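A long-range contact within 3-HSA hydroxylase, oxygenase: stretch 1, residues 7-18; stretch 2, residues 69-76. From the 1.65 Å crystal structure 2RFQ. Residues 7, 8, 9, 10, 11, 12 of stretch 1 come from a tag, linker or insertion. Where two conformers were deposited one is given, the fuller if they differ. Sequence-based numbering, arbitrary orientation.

Stretch 1 7-18: HDSHEVMQRLDA
Stretch 2 (69-76) YSAVRKIA

Two nearly parallel helices, axes 10.2 Å apart at closest approach with 3° between their N-to-C directions, pack through apolar side chains, and one lysine bonds two aspartates, one in the helix and one in the loop before it. Stretch 1 begins in tag residues, with a type I turn from H7 to H10 (H10 N to H7 O, 3.0 Å); H10 (chi1 t) then caps helix 11-18, its ND1 accepting from V12 N at 3.1 Å. Stretch 2 is helical throughout. The register sets the CA of M13 6.3 Å from that of A71, and the CA of L16 7.3 Å from that of I75.

Selenomethionine M13 (m, m, m) packs against A71 and S70, with SE 3.6 Å from A71 CA and CE 3.9 Å from S70 CB. L16 (m, t) points toward stretch 2, placing CD1 3.7 Å from A71 CB and CD2 3.9 Å from I75 CG1 (I75 m, t).

K74 (t, t, m, m) has its CD 3.7 Å from L16 CB and its CE 3.6 Å from M13 CE, while NZ donates to D17 OD1 (2.7 Å; D17 chi1 m) and to tag-derived D8 OD1 (2.8 Å; D8 chi1 -130°). Both are salt bridges; D8 OD2 and D17 OD2 lie 2.8 Å apart with no hydrogen bond assigned.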

# COMPACT_ATOMS: atom_id res chain seq x y z
N HIS A 7 16.03 29.04 6.02
CA HIS A 7 17.21 29.05 6.95
C HIS A 7 18.53 29.00 6.18
O HIS A 7 19.60 29.02 6.78
CB HIS A 7 17.13 27.87 7.93
CG HIS A 7 16.24 28.10 9.11
ND1 HIS A 7 15.03 27.46 9.27
CD2 HIS A 7 16.40 28.87 10.21
CE1 HIS A 7 14.47 27.85 10.40
NE2 HIS A 7 15.29 28.70 11.00
N ASP A 8 18.47 28.96 4.85
CA ASP A 8 19.70 28.70 4.10
C ASP A 8 20.59 29.94 3.92
O ASP A 8 21.68 29.84 3.34
CB ASP A 8 19.46 27.94 2.78
CG ASP A 8 20.37 26.72 2.62
OD1 ASP A 8 19.85 25.59 2.56
OD2 ASP A 8 21.62 26.87 2.58
N SER A 9 20.17 31.08 4.47
CA SER A 9 21.08 32.21 4.55
C SER A 9 21.91 32.19 5.85
O SER A 9 22.86 32.95 5.97
CB SER A 9 20.35 33.55 4.39
OG SER A 9 19.43 33.73 5.45
N HIS A 10 21.56 31.33 6.80
CA HIS A 10 22.36 31.26 8.04
C HIS A 10 23.79 30.86 7.69
O HIS A 10 24.00 30.01 6.81
CB HIS A 10 21.75 30.25 9.01
CG HIS A 10 22.29 30.35 10.41
ND1 HIS A 10 23.48 29.77 10.79
CD2 HIS A 10 21.78 30.94 11.51
CE1 HIS A 10 23.69 30.00 12.07
NE2 HIS A 10 22.67 30.70 12.54
N GLU A 11 24.76 31.45 8.39
CA GLU A 11 26.18 31.21 8.10
C GLU A 11 26.54 29.73 8.17
O GLU A 11 27.32 29.23 7.36
CB GLU A 11 27.09 32.03 9.03
CG GLU A 11 26.94 31.73 10.53
CD GLU A 11 27.77 32.66 11.40
OE1 GLU A 11 28.15 33.74 10.91
OE2 GLU A 11 28.03 32.32 12.57
N VAL A 12 25.95 29.01 9.13
CA VAL A 12 26.25 27.58 9.27
C VAL A 12 25.74 26.84 8.04
O VAL A 12 26.43 25.95 7.50
CB VAL A 12 25.69 26.99 10.59
CG1 VAL A 12 25.86 25.46 10.60
CG2 VAL A 12 26.37 27.66 11.81
N MSE A 13 24.56 27.20 7.56
CA MSE A 13 23.96 26.54 6.39
C MSE A 13 24.79 26.81 5.13
O MSE A 13 25.03 25.89 4.32
CB MSE A 13 22.51 26.97 6.18
CG MSE A 13 21.59 26.57 7.31
SE MSE A 13 21.12 24.63 7.22
CE MSE A 13 19.70 24.79 5.90
N GLN A 14 25.23 28.06 4.97
CA GLN A 14 26.07 28.40 3.83
C GLN A 14 27.39 27.62 3.84
O GLN A 14 27.82 27.12 2.81
CB GLN A 14 26.34 29.91 3.78
CG GLN A 14 25.07 30.72 3.51
CD GLN A 14 25.34 32.20 3.20
OE1 GLN A 14 26.23 32.53 2.40
NE2 GLN A 14 24.56 33.08 3.81
N ARG A 15 28.03 27.53 5.01
CA ARG A 15 29.27 26.79 5.13
C ARG A 15 29.05 25.29 4.87
O ARG A 15 29.89 24.63 4.24
CB ARG A 15 29.90 27.00 6.49
CG ARG A 15 30.40 28.43 6.71
CD ARG A 15 30.75 28.58 8.18
NE ARG A 15 30.98 29.97 8.57
CZ ARG A 15 30.76 30.46 9.79
NH1 ARG A 15 30.31 29.67 10.77
NH2 ARG A 15 31.01 31.73 10.05
N LEU A 16 27.91 24.76 5.33
CA LEU A 16 27.59 23.35 5.06
C LEU A 16 27.41 23.09 3.56
O LEU A 16 27.90 22.09 3.03
CB LEU A 16 26.37 22.88 5.85
CG LEU A 16 26.63 22.67 7.34
CD1 LEU A 16 25.28 22.53 8.09
CD2 LEU A 16 27.59 21.46 7.59
N ASP A 17 26.72 24.00 2.87
CA ASP A 17 26.57 23.90 1.43
C ASP A 17 27.90 23.72 0.70
O ASP A 17 28.02 22.89 -0.20
CB ASP A 17 25.88 25.14 0.88
CG ASP A 17 24.39 25.04 0.93
OD1 ASP A 17 23.86 23.91 0.95
OD2 ASP A 17 23.74 26.12 0.92
N ALA A 18 28.89 24.53 1.08
CA ALA A 18 30.22 24.48 0.49
C ALA A 18 30.90 23.13 0.73
O ALA A 18 31.76 22.72 -0.04
CB ALA A 18 31.08 25.60 1.07
N TYR A 69 17.67 20.94 12.68
CA TYR A 69 17.22 19.79 11.88
C TYR A 69 17.38 20.02 10.38
O TYR A 69 17.61 19.07 9.62
CB TYR A 69 15.80 19.35 12.24
CG TYR A 69 15.67 18.89 13.67
CD1 TYR A 69 16.43 17.82 14.15
CD2 TYR A 69 14.82 19.56 14.54
CE1 TYR A 69 16.32 17.41 15.49
CE2 TYR A 69 14.69 19.15 15.88
CZ TYR A 69 15.43 18.07 16.34
OH TYR A 69 15.29 17.69 17.67
N SER A 70 17.30 21.29 9.96
CA SER A 70 17.52 21.67 8.55
C SER A 70 18.97 21.39 8.17
O SER A 70 19.25 20.90 7.07
CB SER A 70 17.18 23.15 8.36
OG SER A 70 15.78 23.31 8.56
N ALA A 71 19.89 21.67 9.10
CA ALA A 71 21.33 21.40 8.88
C ALA A 71 21.58 19.90 8.77
O ALA A 71 22.30 19.43 7.88
CB ALA A 71 22.15 22.01 10.01
N VAL A 72 20.93 19.15 9.66
CA VAL A 72 21.00 17.69 9.62
C VAL A 72 20.50 17.13 8.29
O VAL A 72 21.18 16.29 7.67
CB VAL A 72 20.20 17.08 10.78
CG1 VAL A 72 20.05 15.55 10.60
CG2 VAL A 72 20.99 17.34 12.07
N ARG A 73 19.33 17.61 7.88
CA ARG A 73 18.74 17.19 6.61
C ARG A 73 19.74 17.40 5.47
O ARG A 73 19.94 16.50 4.64
CB ARG A 73 17.47 17.97 6.32
CG ARG A 73 16.77 17.48 5.08
CD ARG A 73 15.57 18.32 4.81
NE ARG A 73 15.96 19.58 4.17
CZ ARG A 73 15.11 20.38 3.51
NH1 ARG A 73 13.82 20.06 3.37
NH2 ARG A 73 15.57 21.50 2.97
N LYS A 74 20.37 18.57 5.44
CA LYS A 74 21.36 18.89 4.40
C LYS A 74 22.55 17.91 4.43
O LYS A 74 22.92 17.35 3.40
CB LYS A 74 21.85 20.33 4.59
CG LYS A 74 22.79 20.81 3.53
CD LYS A 74 23.33 22.22 3.83
CE LYS A 74 22.24 23.26 3.82
NZ LYS A 74 21.68 23.52 2.46
N ILE A 75 23.16 17.75 5.60
CA ILE A 75 24.32 16.84 5.70
C ILE A 75 23.97 15.43 5.24
O ILE A 75 24.70 14.81 4.44
CB ILE A 75 24.90 16.80 7.12
CG1 ILE A 75 25.35 18.21 7.55
CG2 ILE A 75 26.06 15.80 7.22
CD1 ILE A 75 25.53 18.30 9.08
N ALA A 76 22.85 14.93 5.76
CA ALA A 76 22.42 13.55 5.45
C ALA A 76 22.10 13.35 3.97
O ALA A 76 22.15 12.21 3.49
CB ALA A 76 21.21 13.19 6.30